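Local atomic coordinates of peptidase M3B, oligoendopeptidase F (PDB entry 2QR4), a protein that probably cleaves internal peptide bonds of short peptides, acting as an oligoendopeptidase of the M3 family of metallopeptidases. Residues A[27-32]-A[89-94]; A[94-99]-A[125-130]; A[263-268]-A[569-574]; A[427-432]-A[564-569]. All coordinates share one frame; numbering follows the deposited sequence. Where two conformers were deposited one is given.

Interaction 1: A[27-32]-A[89-94]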
loop_
_atom_site.group_PDB
_atom_site.type_symbol
_atom_site.label_atom_id
_atom_site.label_comp_id
_atom_site.label_asym_id
_atom_site.label_seq_id
_atom_site.Cartn_x
_atom_site.Cartn_y
_atom_site.Cartn_z
ATOM N N GLY A 27 5.686 33.446 7.798
ATOM C CA GLY A 27 6.671 34.495 7.583
ATOM C C GLY A 27 6.642 35.652 8.564
ATOM O O GLY A 27 7.327 36.651 8.349
ATOM N N THR A 28 5.874 35.520 9.647
ATOM C CA THR A 28 5.787 36.576 10.655
ATOM C C THR A 28 6.554 36.285 11.936
ATOM O O THR A 28 6.734 37.177 12.772
ATOM C CB THR A 28 4.336 36.852 11.080
ATOM O OG1 THR A 28 3.801 35.692 11.725
ATOM C CG2 THR A 28 3.472 37.246 9.885
ATOM N N LEU A 29 7.003 35.047 12.100
ATOM C CA LEU A 29 7.574 34.628 13.378
ATOM C C LEU A 29 8.649 35.563 13.918
ATOM O O LEU A 29 8.752 35.743 15.128
ATOM C CB LEU A 29 8.086 33.183 13.325
ATOM C CG LEU A 29 7.015 32.155 12.953
ATOM C CD1 LEU A 29 7.467 30.721 13.232
ATOM C CD2 LEU A 29 5.735 32.460 13.686
ATOM N N ASP A 30 9.438 36.157 13.024
ATOM C CA ASP A 30 10.526 37.050 13.424
ATOM C C ASP A 30 10.077 38.495 13.668
ATOM O O ASP A 30 10.912 39.365 13.901
ATOM C CB ASP A 30 11.636 37.046 12.375
ATOM C CG ASP A 30 11.205 37.689 11.063
ATOM O OD1 ASP A 30 12.021 37.712 10.121
ATOM O OD2 ASP A 30 10.056 38.171 10.964
ATOM N N GLN A 31 8.774 38.752 13.606
ATOM C CA GLN A 31 8.254 40.112 13.776
ATOM C C GLN A 31 8.086 40.528 15.230
ATOM O O GLN A 31 7.924 41.710 15.517
ATOM C CB GLN A 31 6.912 40.278 13.057
ATOM C CG GLN A 31 7.019 40.591 11.577
ATOM C CD GLN A 31 5.674 40.534 10.875
ATOM O OE1 GLN A 31 5.594 40.206 9.688
ATOM N NE2 GLN A 31 4.606 40.843 11.606
ATOM N N GLY A 32 8.108 39.563 16.144
ATOM C CA GLY A 32 7.865 39.862 17.552
ATOM C C GLY A 32 7.238 38.720 18.331
ATOM O O GLY A 32 6.663 37.795 17.745
ATOM N N SER A 89 2.845 23.147 7.550
ATOM C CA SER A 89 4.188 22.569 7.540
ATOM C C SER A 89 5.327 23.597 7.522
ATOM O O SER A 89 6.477 23.237 7.749
ATOM C CB SER A 89 4.341 21.604 6.351
ATOM O OG SER A 89 4.180 22.279 5.107
ATOM N N TRP A 90 5.020 24.863 7.240
ATOM C CA TRP A 90 6.050 25.907 7.244
ATOM C C TRP A 90 6.459 26.264 8.678
ATOM O O TRP A 90 7.509 26.865 8.914
ATOM C CB TRP A 90 5.536 27.154 6.538
ATOM C CG TRP A 90 4.248 27.622 7.135
ATOM C CD1 TRP A 90 2.987 27.327 6.701
ATOM C CD2 TRP A 90 4.094 28.445 8.291
ATOM N NE1 TRP A 90 2.061 27.920 7.507
ATOM C CE2 TRP A 90 2.709 28.611 8.499
ATOM C CE3 TRP A 90 4.995 29.068 9.172
ATOM C CZ2 TRP A 90 2.193 29.357 9.564
ATOM C CZ3 TRP A 90 4.486 29.811 10.222
ATOM C CH2 TRP A 90 3.092 29.950 10.411
ATOM N N PHE A 91 5.621 25.863 9.626
ATOM C CA PHE A 91 5.680 26.343 11.002
ATOM C C PHE A 91 6.984 26.032 11.760
ATOM O O PHE A 91 7.651 26.954 12.252
ATOM C CB PHE A 91 4.438 25.844 11.751
ATOM C CG PHE A 91 4.400 26.221 13.193
ATOM C CD1 PHE A 91 4.420 27.549 13.577
ATOM C CD2 PHE A 91 4.329 25.252 14.165
ATOM C CE1 PHE A 91 4.382 27.902 14.914
ATOM C CE2 PHE A 91 4.283 25.597 15.502
ATOM C CZ PHE A 91 4.310 26.923 15.875
ATOM N N GLU A 92 7.356 24.757 11.862
ATOM C CA GLU A 92 8.581 24.377 12.585
ATOM C C GLU A 92 9.890 24.841 11.911
ATOM O O GLU A 92 10.817 25.301 12.582
ATOM C CB GLU A 92 8.609 22.871 12.835
ATOM C CG GLU A 92 7.400 22.359 13.612
ATOM C CD GLU A 92 7.577 20.924 14.121
ATOM O OE1 GLU A 92 8.596 20.269 13.793
ATOM O OE2 GLU A 92 6.691 20.447 14.858
ATOM N N PRO A 93 9.990 24.676 10.586
ATOM C CA PRO A 93 11.095 25.289 9.855
ATOM C C PRO A 93 11.226 26.778 10.154
ATOM O O PRO A 93 12.342 27.264 10.341
ATOM C CB PRO A 93 10.712 25.063 8.387
ATOM C CG PRO A 93 9.926 23.763 8.443
ATOM C CD PRO A 93 9.131 23.858 9.713
ATOM N N GLU A 94 10.113 27.507 10.210
ATOM C CA GLU A 94 10.213 28.951 10.465
ATOM C C GLU A 94 10.571 29.273 11.906
ATOM O O GLU A 94 11.307 30.215 12.161
ATOM C CB GLU A 94 8.960 29.703 10.042
ATOM C CG GLU A 94 8.847 29.871 8.550
ATOM C CD GLU A 94 7.942 31.024 8.161
ATOM O OE1 GLU A 94 7.563 31.073 6.962
ATOM O OE2 GLU A 94 7.626 31.875 9.045
#
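Leu29 lays its CD1 methyl against the CB end of Glu94, with CD1 3.7 Å from CB of that glutamate. This is a loop-on-helix contact in an all-helical region: residues 27-32 belong to the connection between helices 22-25 and 33-63, and residues 89-94 lead into and build most of the short helix 91-95. The same methyl rests on the helix backbone, Leu29 CD1 lying 3.9 Å from Phe91 O. It also comes near two aromatic side chains, but loosely: at the edge of the Trp90 ring CD1 is 4.3 Å from CZ3, and it meets the Phe91 ring obliquely. CG of Leu29, from which this methyl branches, stands anti to its own carbonyl carbon (chi1 -58°). Phe36 and Ala39 of helix 33-63 also touch the leucine side chain, while its carbonyl O is held by the hydroxyl of Tyr106. Trp90 is fixed in turn by a hydrogen bond between NE1 and Ser22 OG.

The polar half of the contact belongs to Glu94, whose side chain crosses that of Leu29 at about a right angle. Extended beyond CG, it carries the carboxylate past the leucine to the start of the loop. There Gly27, in a backbone conformation with positive phi, donates its N-H to the syn lone pair of Glu94 OE2; N to OE2 is 2.8 Å, and the bond is bent, with 136° at the hydrogen.

Interaction 2: A[94-99]-A[125-130]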
loop_
_atom_site.group_PDB
_atom_site.type_symbol
_atom_site.label_atom_id
_atom_site.label_comp_id
_atom_site.label_asym_id
_atom_site.label_seq_id
_atom_site.Cartn_x
_atom_site.Cartn_y
_atom_site.Cartn_z
ATOM N N GLU A 94 10.113 27.507 10.210
ATOM C CA GLU A 94 10.213 28.951 10.465
ATOM C C GLU A 94 10.571 29.273 11.906
ATOM O O GLU A 94 11.307 30.215 12.161
ATOM C CB GLU A 94 8.960 29.703 10.042
ATOM C CG GLU A 94 8.847 29.871 8.550
ATOM C CD GLU A 94 7.942 31.024 8.161
ATOM O OE1 GLU A 94 7.563 31.073 6.962
ATOM O OE2 GLU A 94 7.626 31.875 9.045
ATOM N N ILE A 95 10.064 28.484 12.846
ATOM C CA ILE A 95 10.490 28.630 14.227
ATOM C C ILE A 95 11.999 28.491 14.264
ATOM O O ILE A 95 12.699 29.304 14.856
ATOM C CB ILE A 95 9.862 27.564 15.141
ATOM C CG1 ILE A 95 8.389 27.881 15.386
ATOM C CG2 ILE A 95 10.591 27.505 16.475
ATOM C CD1 ILE A 95 7.633 26.736 15.995
ATOM N N LEU A 96 12.489 27.462 13.587
ATOM C CA LEU A 96 13.901 27.121 13.619
ATOM C C LEU A 96 14.827 28.090 12.862
ATOM O O LEU A 96 16.043 27.986 12.963
ATOM C CB LEU A 96 14.091 25.684 13.131
ATOM C CG LEU A 96 13.563 24.656 14.131
ATOM C CD1 LEU A 96 13.883 23.260 13.675
ATOM C CD2 LEU A 96 14.166 24.922 15.500
ATOM N N GLN A 97 14.261 29.035 12.117
ATOM C CA GLN A 97 15.090 30.037 11.456
ATOM C C GLN A 97 15.482 31.113 12.451
ATOM O O GLN A 97 16.411 31.881 12.218
ATOM C CB GLN A 97 14.390 30.636 10.229
ATOM C CG GLN A 97 14.596 29.801 8.956
ATOM C CD GLN A 97 13.627 30.161 7.850
ATOM O OE1 GLN A 97 12.506 30.600 8.103
ATOM N NE2 GLN A 97 14.058 29.982 6.617
ATOM N N LEU A 98 14.759 31.170 13.561
ATOM C CA LEU A 98 15.186 31.976 14.687
ATOM C C LEU A 98 16.255 31.205 15.453
ATOM O O LEU A 98 16.291 29.973 15.424
ATOM C CB LEU A 98 14.005 32.271 15.605
ATOM C CG LEU A 98 12.827 32.971 14.932
ATOM C CD1 LEU A 98 11.643 33.010 15.861
ATOM C CD2 LEU A 98 13.228 34.373 14.511
ATOM N N SER A 99 17.123 31.935 16.140
ATOM C CA SER A 99 18.118 31.325 17.016
ATOM C C SER A 99 17.484 30.954 18.356
ATOM O O SER A 99 16.609 31.670 18.854
ATOM C CB SER A 99 19.232 32.321 17.299
ATOM O OG SER A 99 18.786 33.246 18.279
ATOM N N ASP A 125 14.885 21.197 20.354
ATOM C CA ASP A 125 15.721 20.033 20.623
ATOM C C ASP A 125 15.757 19.091 19.426
ATOM O O ASP A 125 16.478 18.104 19.427
ATOM C CB ASP A 125 15.188 19.257 21.832
ATOM C CG ASP A 125 15.454 19.952 23.144
ATOM O OD1 ASP A 125 14.771 19.598 24.124
ATOM O OD2 ASP A 125 16.334 20.841 23.205
ATOM N N ASN A 126 14.969 19.395 18.407
ATOM C CA ASN A 126 14.784 18.486 17.291
ATOM C C ASN A 126 15.265 19.161 16.015
ATOM O O ASN A 126 14.951 18.741 14.901
ATOM C CB ASN A 126 13.303 18.154 17.179
ATOM C CG ASN A 126 13.057 16.753 16.726
ATOM O OD1 ASN A 126 12.079 16.486 16.029
ATOM N ND2 ASN A 126 13.934 15.834 17.120
ATOM N N ARG A 127 16.028 20.225 16.215
ATOM C CA ARG A 127 16.606 21.033 15.154
ATOM C C ARG A 127 17.184 20.192 14.026
ATOM O O ARG A 127 16.999 20.504 12.846
ATOM C CB ARG A 127 17.709 21.903 15.765
ATOM C CG ARG A 127 18.132 23.096 14.940
ATOM C CD ARG A 127 19.064 24.008 15.733
ATOM N NE ARG A 127 18.377 25.049 16.511
ATOM C CZ ARG A 127 17.737 26.087 15.974
ATOM N NH1 ARG A 127 17.640 26.214 14.657
ATOM N NH2 ARG A 127 17.171 26.995 16.747
ATOM N N ALA A 128 17.884 19.120 14.394
ATOM C CA ALA A 128 18.573 18.279 13.417
ATOM C C ALA A 128 17.638 17.401 12.588
ATOM O O ALA A 128 18.052 16.820 11.599
ATOM C CB ALA A 128 19.617 17.410 14.111
ATOM N N HIS A 129 16.378 17.300 12.986
ATOM C CA HIS A 129 15.487 16.366 12.330
ATOM C C HIS A 129 14.306 17.062 11.707
ATOM O O HIS A 129 13.457 16.413 11.100
ATOM C CB HIS A 129 15.031 15.280 13.302
ATOM C CG HIS A 129 16.163 14.622 14.017
ATOM N ND1 HIS A 129 17.011 13.725 13.399
ATOM C CD2 HIS A 129 16.604 14.739 15.292
ATOM C CE1 HIS A 129 17.926 13.316 14.266
ATOM N NE2 HIS A 129 17.701 13.912 15.423
ATOM N N VAL A 130 14.257 18.383 11.847
ATOM C CA VAL A 130 13.275 19.171 11.122
ATOM C C VAL A 130 13.908 19.678 9.833
ATOM O O VAL A 130 15.073 20.056 9.820
ATOM C CB VAL A 130 12.761 20.351 11.952
ATOM C CG1 VAL A 130 11.778 21.174 11.140
ATOM C CG2 VAL A 130 12.118 19.848 13.230
#
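Leu96 meets Arg127 and Val130 with both its branches and its carbonyl. It sits within the type I turn from Ile95 to Leu98. Its CD1 methyl goes to the valine, 3.6 Å from Val130 CB. The CD2 methyl lies over one face of the Arg127 guanidinium, offset toward the rim, with CD2 3.8 Å from CZ; the two side chains slide past each other in opposite directions. The backbone of the same leucine supplies the main polar link: Arg127 NH1 donates to Leu96 O at 2.9 Å, fairly straight at 157°, and in the carbonyl plane on a lone pair. Face and edge of one guanidinium are thus both used by a single residue. A bend at chi3 (-89°) sets NE of Arg127 off the line of its chain.

Beyond Gln97, the carbonyl of Leu98 lies at the guanidinium edge and receives a weak bond from Arg127 NH2, with NH2 to O 3.4 Å. Ser99 then closes the segment at the N-cap of helix 100-109. NH2 also has a salt-bridge partner in Asp100 on that helix, so the arginine ties the loop after helix 117-124 to both the turn and the helix that follows it. Around this surface contact, Ile123 of helix 117-124 touches Leu96, Val130 packs on Glu92 and Pro93 of helix 91-95, and Leu98 touches Ile103 and Tyr106 of helix 100-109.

Interaction 3: A[263-268]-A[569-574]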
loop_
_atom_site.group_PDB
_atom_site.type_symbol
_atom_site.label_atom_id
_atom_site.label_comp_id
_atom_site.label_asym_id
_atom_site.label_seq_id
_atom_site.Cartn_x
_atom_site.Cartn_y
_atom_site.Cartn_z
ATOM N N LEU A 263 11.086 -19.300 30.353
ATOM C CA LEU A 263 9.947 -19.630 29.488
ATOM C C LEU A 263 9.986 -21.106 29.096
ATOM O O LEU A 263 8.964 -21.797 29.145
ATOM C CB LEU A 263 9.976 -18.800 28.197
ATOM C CG LEU A 263 8.681 -18.290 27.527
ATOM C CD1 LEU A 263 8.832 -18.173 26.012
ATOM C CD2 LEU A 263 7.459 -19.103 27.845
ATOM N N HIS A 264 11.166 -21.576 28.682
ATOM C CA HIS A 264 11.337 -22.964 28.289
ATOM C C HIS A 264 10.812 -23.865 29.386
ATOM O O HIS A 264 10.020 -24.776 29.127
ATOM C CB HIS A 264 12.811 -23.289 27.993
ATOM C CG HIS A 264 13.356 -22.571 26.797
ATOM N ND1 HIS A 264 14.685 -22.628 26.436
ATOM C CD2 HIS A 264 12.759 -21.747 25.903
ATOM C CE1 HIS A 264 14.879 -21.887 25.359
ATOM N NE2 HIS A 264 13.725 -21.344 25.013
ATOM N N ARG A 265 11.236 -23.581 30.614
ATOM C CA ARG A 265 10.795 -24.316 31.793
ATOM C C ARG A 265 9.283 -24.242 32.011
ATOM O O ARG A 265 8.658 -25.246 32.353
ATOM C CB ARG A 265 11.482 -23.769 33.036
ATOM C CG ARG A 265 12.611 -24.597 33.551
ATOM C CD ARG A 265 12.379 -24.867 35.033
ATOM N NE ARG A 265 12.939 -23.832 35.886
ATOM C CZ ARG A 265 12.692 -23.751 37.184
ATOM N NH1 ARG A 265 11.880 -24.625 37.754
ATOM N NH2 ARG A 265 13.238 -22.791 37.910
ATOM N N TYR A 266 8.708 -23.051 31.836
ATOM C CA TYR A 266 7.266 -22.871 32.013
ATOM C C TYR A 266 6.501 -23.707 30.982
ATOM O O TYR A 266 5.444 -24.267 31.275
ATOM C CB TYR A 266 6.901 -21.389 31.907
ATOM C CG TYR A 266 5.452 -21.078 32.191
ATOM C CD1 TYR A 266 4.767 -21.742 33.191
ATOM C CD2 TYR A 266 4.780 -20.097 31.479
ATOM C CE1 TYR A 266 3.453 -21.462 33.465
ATOM C CE2 TYR A 266 3.460 -19.806 31.746
ATOM C CZ TYR A 266 2.800 -20.495 32.745
ATOM O OH TYR A 266 1.484 -20.207 33.049
HETATM N N MSE A 267 7.069 -23.822 29.786
HETATM C CA MSE A 267 6.476 -24.643 28.734
HETATM C C MSE A 267 6.554 -26.149 29.061
HETATM O O MSE A 267 5.587 -26.876 28.845
HETATM C CB MSE A 267 7.104 -24.313 27.382
HETATM C CG MSE A 267 6.825 -22.877 26.927
HETATM SE SE MSE A 267 4.909 -22.424 26.666
HETATM C CE MSE A 267 4.437 -21.779 28.451
ATOM N N GLU A 268 7.671 -26.610 29.621
ATOM C CA GLU A 268 7.738 -27.985 30.117
ATOM C C GLU A 268 6.619 -28.245 31.120
ATOM O O GLU A 268 5.973 -29.303 31.092
ATOM C CB GLU A 268 9.095 -28.307 30.767
ATOM C CG GLU A 268 10.309 -28.105 29.847
ATOM C CD GLU A 268 10.526 -29.239 28.814
ATOM O OE1 GLU A 268 9.765 -30.246 28.784
ATOM O OE2 GLU A 268 11.484 -29.106 28.020
ATOM N N ARG A 569 8.203 -17.965 41.572
ATOM C CA ARG A 569 6.817 -18.396 41.558
ATOM C C ARG A 569 6.632 -19.661 40.699
ATOM O O ARG A 569 5.834 -20.533 41.017
ATOM C CB ARG A 569 5.903 -17.249 41.152
ATOM C CG ARG A 569 5.957 -16.069 42.173
ATOM C CD ARG A 569 5.008 -14.934 41.782
ATOM N NE ARG A 569 4.870 -13.994 42.871
ATOM C CZ ARG A 569 4.221 -12.838 42.793
ATOM N NH1 ARG A 569 3.670 -12.465 41.650
ATOM N NH2 ARG A 569 4.146 -12.048 43.862
ATOM N N LEU A 570 7.423 -19.775 39.647
ATOM C CA LEU A 570 7.456 -20.964 38.827
ATOM C C LEU A 570 7.896 -22.158 39.675
ATOM O O LEU A 570 7.218 -23.196 39.699
ATOM C CB LEU A 570 8.394 -20.733 37.636
ATOM C CG LEU A 570 8.768 -21.896 36.716
ATOM C CD1 LEU A 570 7.516 -22.616 36.281
ATOM C CD2 LEU A 570 9.524 -21.365 35.510
ATOM N N ASN A 571 9.020 -22.000 40.376
ATOM C CA ASN A 571 9.532 -23.032 41.284
ATOM C C ASN A 571 8.512 -23.450 42.351
ATOM O O ASN A 571 8.376 -24.636 42.660
ATOM C CB ASN A 571 10.849 -22.581 41.940
ATOM C CG ASN A 571 12.056 -22.746 41.019
ATOM O OD1 ASN A 571 11.973 -23.416 39.980
ATOM N ND2 ASN A 571 13.197 -22.153 41.410
ATOM N N GLU A 572 7.785 -22.481 42.901
ATOM C CA GLU A 572 6.753 -22.773 43.903
ATOM C C GLU A 572 5.571 -23.546 43.292
ATOM O O GLU A 572 5.025 -24.452 43.915
ATOM C CB GLU A 572 6.271 -21.493 44.613
ATOM C CG GLU A 572 5.127 -21.732 45.618
ATOM C CD GLU A 572 4.586 -20.451 46.255
ATOM O OE1 GLU A 572 5.023 -19.337 45.871
ATOM O OE2 GLU A 572 3.720 -20.563 47.157
ATOM N N LEU A 573 5.190 -23.197 42.070
ATOM C CA LEU A 573 4.104 -23.900 41.375
ATOM C C LEU A 573 4.455 -25.371 41.098
ATOM O O LEU A 573 3.644 -26.260 41.315
ATOM C CB LEU A 573 3.761 -23.185 40.058
ATOM C CG LEU A 573 2.626 -23.800 39.233
ATOM C CD1 LEU A 573 1.324 -23.960 40.063
ATOM C CD2 LEU A 573 2.379 -22.997 37.971
ATOM N N GLU A 574 5.667 -25.616 40.611
ATOM C CA GLU A 574 6.148 -26.977 40.423
ATOM C C GLU A 574 6.102 -27.795 41.713
ATOM O O GLU A 574 5.630 -28.931 41.710
ATOM C CB GLU A 574 7.569 -26.971 39.874
ATOM C CG GLU A 574 7.666 -26.499 38.450
ATOM C CD GLU A 574 9.091 -26.315 38.014
ATOM O OE1 GLU A 574 9.990 -26.665 38.802
ATOM O OE2 GLU A 574 9.315 -25.818 36.892
HETATM O O HOH W 1 8.898 -27.143 34.611
#
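Arg265 and Glu574 form a salt bridge between two helices, helix 260-274 and the C-terminal helix 557-579. Their short segments run nearly parallel, 11.0 Å apart at the axes and inclined by only 20°, a side-by-side helix pair. NH1 of Arg265 is 3.0 Å from OE2 of Glu574, but the hydrogen bond within this ion pair is weak, with 130° at the hydrogen; the side chains cross at about a right angle, and the planes of guanidinium and carboxylate are well away from coplanar. A water makes a second link beside the salt bridge: it donates to Arg265 O at 3.0 Å and to Glu574 OE2 at 2.7 Å, so that this carboxylate oxygen is held by both NH1 and the water. NH1 and NH2 also point together at the single oxygen OD1 of Asn571. That end-on grip is doubtful in detail, because its distances are too short and Asn571 was deposited in two conformers.

Apolar atoms support the charged layer. Tyr266 and Leu573, one from each helix, both touch Leu429 of helix 418-454, so a third helix meets both members of the pair. Leu570 sends its two methyls to different neighbours. CD1 of Leu570 and CD1 of Tyr266 are 4.2 Å apart, while the CD2 methyl of Leu570 lies over the centre of the guanidinium, 4.2 Å from its plane, and 4.0 Å from Arg265 CB.

Interaction 4: A[427-432]-A[564-569]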
loop_
_atom_site.group_PDB
_atom_site.type_symbol
_atom_site.label_atom_id
_atom_site.label_comp_id
_atom_site.label_asym_id
_atom_site.label_seq_id
_atom_site.Cartn_x
_atom_site.Cartn_y
_atom_site.Cartn_z
ATOM N N HIS A 427 -1.799 -17.911 37.041
ATOM C CA HIS A 427 -2.384 -16.698 36.495
ATOM C C HIS A 427 -1.295 -15.635 36.300
ATOM O O HIS A 427 -1.232 -14.991 35.251
ATOM C CB HIS A 427 -3.491 -16.205 37.435
ATOM C CG HIS A 427 -4.012 -14.832 37.124
ATOM N ND1 HIS A 427 -4.975 -14.597 36.163
ATOM C CD2 HIS A 427 -3.736 -13.629 37.682
ATOM C CE1 HIS A 427 -5.259 -13.307 36.132
ATOM N NE2 HIS A 427 -4.522 -12.697 37.046
ATOM N N TYR A 428 -0.432 -15.470 37.305
ATOM C CA TYR A 428 0.694 -14.532 37.213
ATOM C C TYR A 428 1.710 -14.946 36.133
ATOM O O TYR A 428 2.164 -14.110 35.347
ATOM C CB TYR A 428 1.422 -14.379 38.562
ATOM C CG TYR A 428 2.682 -13.534 38.447
ATOM C CD1 TYR A 428 2.605 -12.139 38.420
ATOM C CD2 TYR A 428 3.948 -14.130 38.324
ATOM C CE1 TYR A 428 3.740 -11.360 38.289
ATOM C CE2 TYR A 428 5.106 -13.350 38.198
ATOM C CZ TYR A 428 4.988 -11.971 38.175
ATOM O OH TYR A 428 6.104 -11.185 38.050
ATOM N N LEU A 429 2.079 -16.227 36.098
ATOM C CA LEU A 429 3.125 -16.654 35.163
ATOM C C LEU A 429 2.596 -16.503 33.757
ATOM O O LEU A 429 3.332 -16.162 32.833
ATOM C CB LEU A 429 3.586 -18.091 35.438
ATOM C CG LEU A 429 4.162 -18.337 36.841
ATOM C CD1 LEU A 429 4.183 -19.816 37.173
ATOM C CD2 LEU A 429 5.545 -17.734 36.964
ATOM N N ASP A 430 1.295 -16.717 33.618
ATOM C CA ASP A 430 0.647 -16.632 32.335
ATOM C C ASP A 430 0.623 -15.202 31.783
ATOM O O ASP A 430 0.995 -14.963 30.626
ATOM C CB ASP A 430 -0.756 -17.201 32.431
ATOM C CG ASP A 430 -1.396 -17.363 31.090
ATOM O OD1 ASP A 430 -0.803 -18.069 30.240
ATOM O OD2 ASP A 430 -2.485 -16.782 30.892
ATOM N N GLY A 431 0.191 -14.253 32.610
ATOM C CA GLY A 431 0.227 -12.843 32.235
ATOM C C GLY A 431 1.645 -12.424 31.882
ATOM O O GLY A 431 1.857 -11.671 30.933
ATOM N N PHE A 432 2.621 -12.928 32.641
ATOM C CA PHE A 432 4.035 -12.641 32.389
ATOM C C PHE A 432 4.459 -13.222 31.022
ATOM O O PHE A 432 5.119 -12.551 30.234
ATOM C CB PHE A 432 4.870 -13.227 33.536
ATOM C CG PHE A 432 6.294 -12.710 33.620
ATOM C CD1 PHE A 432 7.215 -12.979 32.621
ATOM C CD2 PHE A 432 6.725 -12.026 34.747
ATOM C CE1 PHE A 432 8.524 -12.540 32.720
ATOM C CE2 PHE A 432 8.028 -11.587 34.859
ATOM C CZ PHE A 432 8.931 -11.841 33.842
ATOM N N SER A 564 13.381 -12.762 38.349
ATOM C CA SER A 564 13.641 -13.522 39.552
ATOM C C SER A 564 12.314 -13.948 40.161
ATOM O O SER A 564 12.167 -15.073 40.666
ATOM C CB SER A 564 14.462 -12.715 40.557
ATOM O OG SER A 564 14.479 -13.383 41.818
HETATM N N MSE A 565 11.344 -13.049 40.103
HETATM C CA MSE A 565 10.033 -13.345 40.638
HETATM C C MSE A 565 9.319 -14.414 39.810
HETATM O O MSE A 565 8.574 -15.229 40.340
HETATM C CB MSE A 565 9.192 -12.086 40.653
HETATM C CG MSE A 565 7.828 -12.279 41.306
HETATM SE SE MSE A 565 6.851 -10.591 41.498
HETATM C CE MSE A 565 8.376 -9.394 41.889
ATOM N N PHE A 566 9.533 -14.396 38.503
ATOM C CA PHE A 566 8.889 -15.367 37.634
ATOM C C PHE A 566 9.416 -16.732 38.014
ATOM O O PHE A 566 8.650 -17.681 38.167
ATOM C CB PHE A 566 9.195 -15.054 36.172
ATOM C CG PHE A 566 8.560 -15.994 35.195
ATOM C CD1 PHE A 566 7.341 -15.687 34.611
ATOM C CD2 PHE A 566 9.200 -17.166 34.823
ATOM C CE1 PHE A 566 6.762 -16.539 33.682
ATOM C CE2 PHE A 566 8.620 -18.033 33.901
ATOM C CZ PHE A 566 7.404 -17.720 33.328
ATOM N N GLU A 567 10.735 -16.802 38.192
ATOM C CA GLU A 567 11.420 -18.030 38.558
ATOM C C GLU A 567 10.972 -18.541 39.934
ATOM O O GLU A 567 10.639 -19.714 40.090
ATOM C CB GLU A 567 12.945 -17.838 38.505
ATOM C CG GLU A 567 13.747 -19.018 39.096
ATOM C CD GLU A 567 15.265 -18.897 38.910
ATOM O OE1 GLU A 567 15.805 -17.773 39.001
ATOM O OE2 GLU A 567 15.922 -19.933 38.675
ATOM N N GLN A 568 10.955 -17.682 40.940
ATOM C CA GLN A 568 10.540 -18.180 42.245
ATOM C C GLN A 568 9.088 -18.659 42.269
ATOM O O GLN A 568 8.776 -19.683 42.868
ATOM C CB GLN A 568 10.904 -17.243 43.423
ATOM C CG GLN A 568 10.622 -15.791 43.256
ATOM C CD GLN A 568 11.283 -14.950 44.349
ATOM O OE1 GLN A 568 12.180 -14.157 44.083
ATOM N NE2 GLN A 568 10.828 -15.115 45.573
ATOM N N ARG A 569 8.203 -17.965 41.572
ATOM C CA ARG A 569 6.817 -18.396 41.558
ATOM C C ARG A 569 6.632 -19.661 40.699
ATOM O O ARG A 569 5.834 -20.533 41.017
ATOM C CB ARG A 569 5.903 -17.249 41.152
ATOM C CG ARG A 569 5.957 -16.069 42.173
ATOM C CD ARG A 569 5.008 -14.934 41.782
ATOM N NE ARG A 569 4.870 -13.994 42.871
ATOM C CZ ARG A 569 4.221 -12.838 42.793
ATOM N NH1 ARG A 569 3.670 -12.465 41.650
ATOM N NH2 ARG A 569 4.146 -12.048 43.862
#
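Met565, a selenomethionine in this crystal, brings its SE atom to the hydroxyl end of Tyr428, 3.6 Å from OH. It is a Met-aromatic contact, oblique to the ring, and opens a buried helix-helix interface between helix 418-454 and the C-terminal helix 557-579. The short segments 427-432 and 564-569 run roughly antiparallel, inclined at 141°, with their axes 10.2 Å apart.

Phe566 follows and has the largest share of any residue in the contact. Its CG is anti to the backbone N (chi1 -179°), and the ring lies between Leu429 and Phe432. Leu429 places its CD2 methyl over one face in a CH-pi contact, 3.8 Å from the centroid of the Phe566 ring. With Phe432 the roles change: now the phenylalanine ring of the first helix offers its face, and Phe566 CB stands 4.0 Å from that ring's centroid. The two rings meet obliquely and closely, CD1 of Phe566 being 3.3 Å from CG of Phe432. Phe509 adds an edge-to-face partner to Phe432.

One turn later comes Arg569, its chain extended from CG to NE and crossing the Tyr428 side chain at about a right angle. This is a cation-pi contact: CZ of Arg569 lies 4.5 Å from the centroid of the Tyr428 ring, almost exactly on its normal. The guanidinium is not laid flat, since its plane is turned 80° from the ring. NH2 is paired with Glu409 in a salt bridge, whereas NH1 points in over the centre of the tyrosine ring, 3.3 Å above its plane.

The four contacts form two pairs on opposite sides of the chain's centre. Interactions 1 and 2 share Glu94 and helix 91-95, with centres 10 Å apart; interaction 1 sets a loop against that short helix, interaction 2 a loop against the turn that follows it, and their polar bonds run between a charged side chain and backbone atoms. Interactions 3 and 4 share Arg569 and the C-terminal helix 557-579, their centres 8 Å apart, and meet where Leu429 touches Tyr266, Leu570 and Leu573. Here helix packs on helix. Interaction 4 is the buried one, carried by aromatic rings and a cation-pi contact, while interaction 3 adds a partly exposed layer of ion pair and water. Interaction 2 lies at the surface; interaction 1 is partly buried.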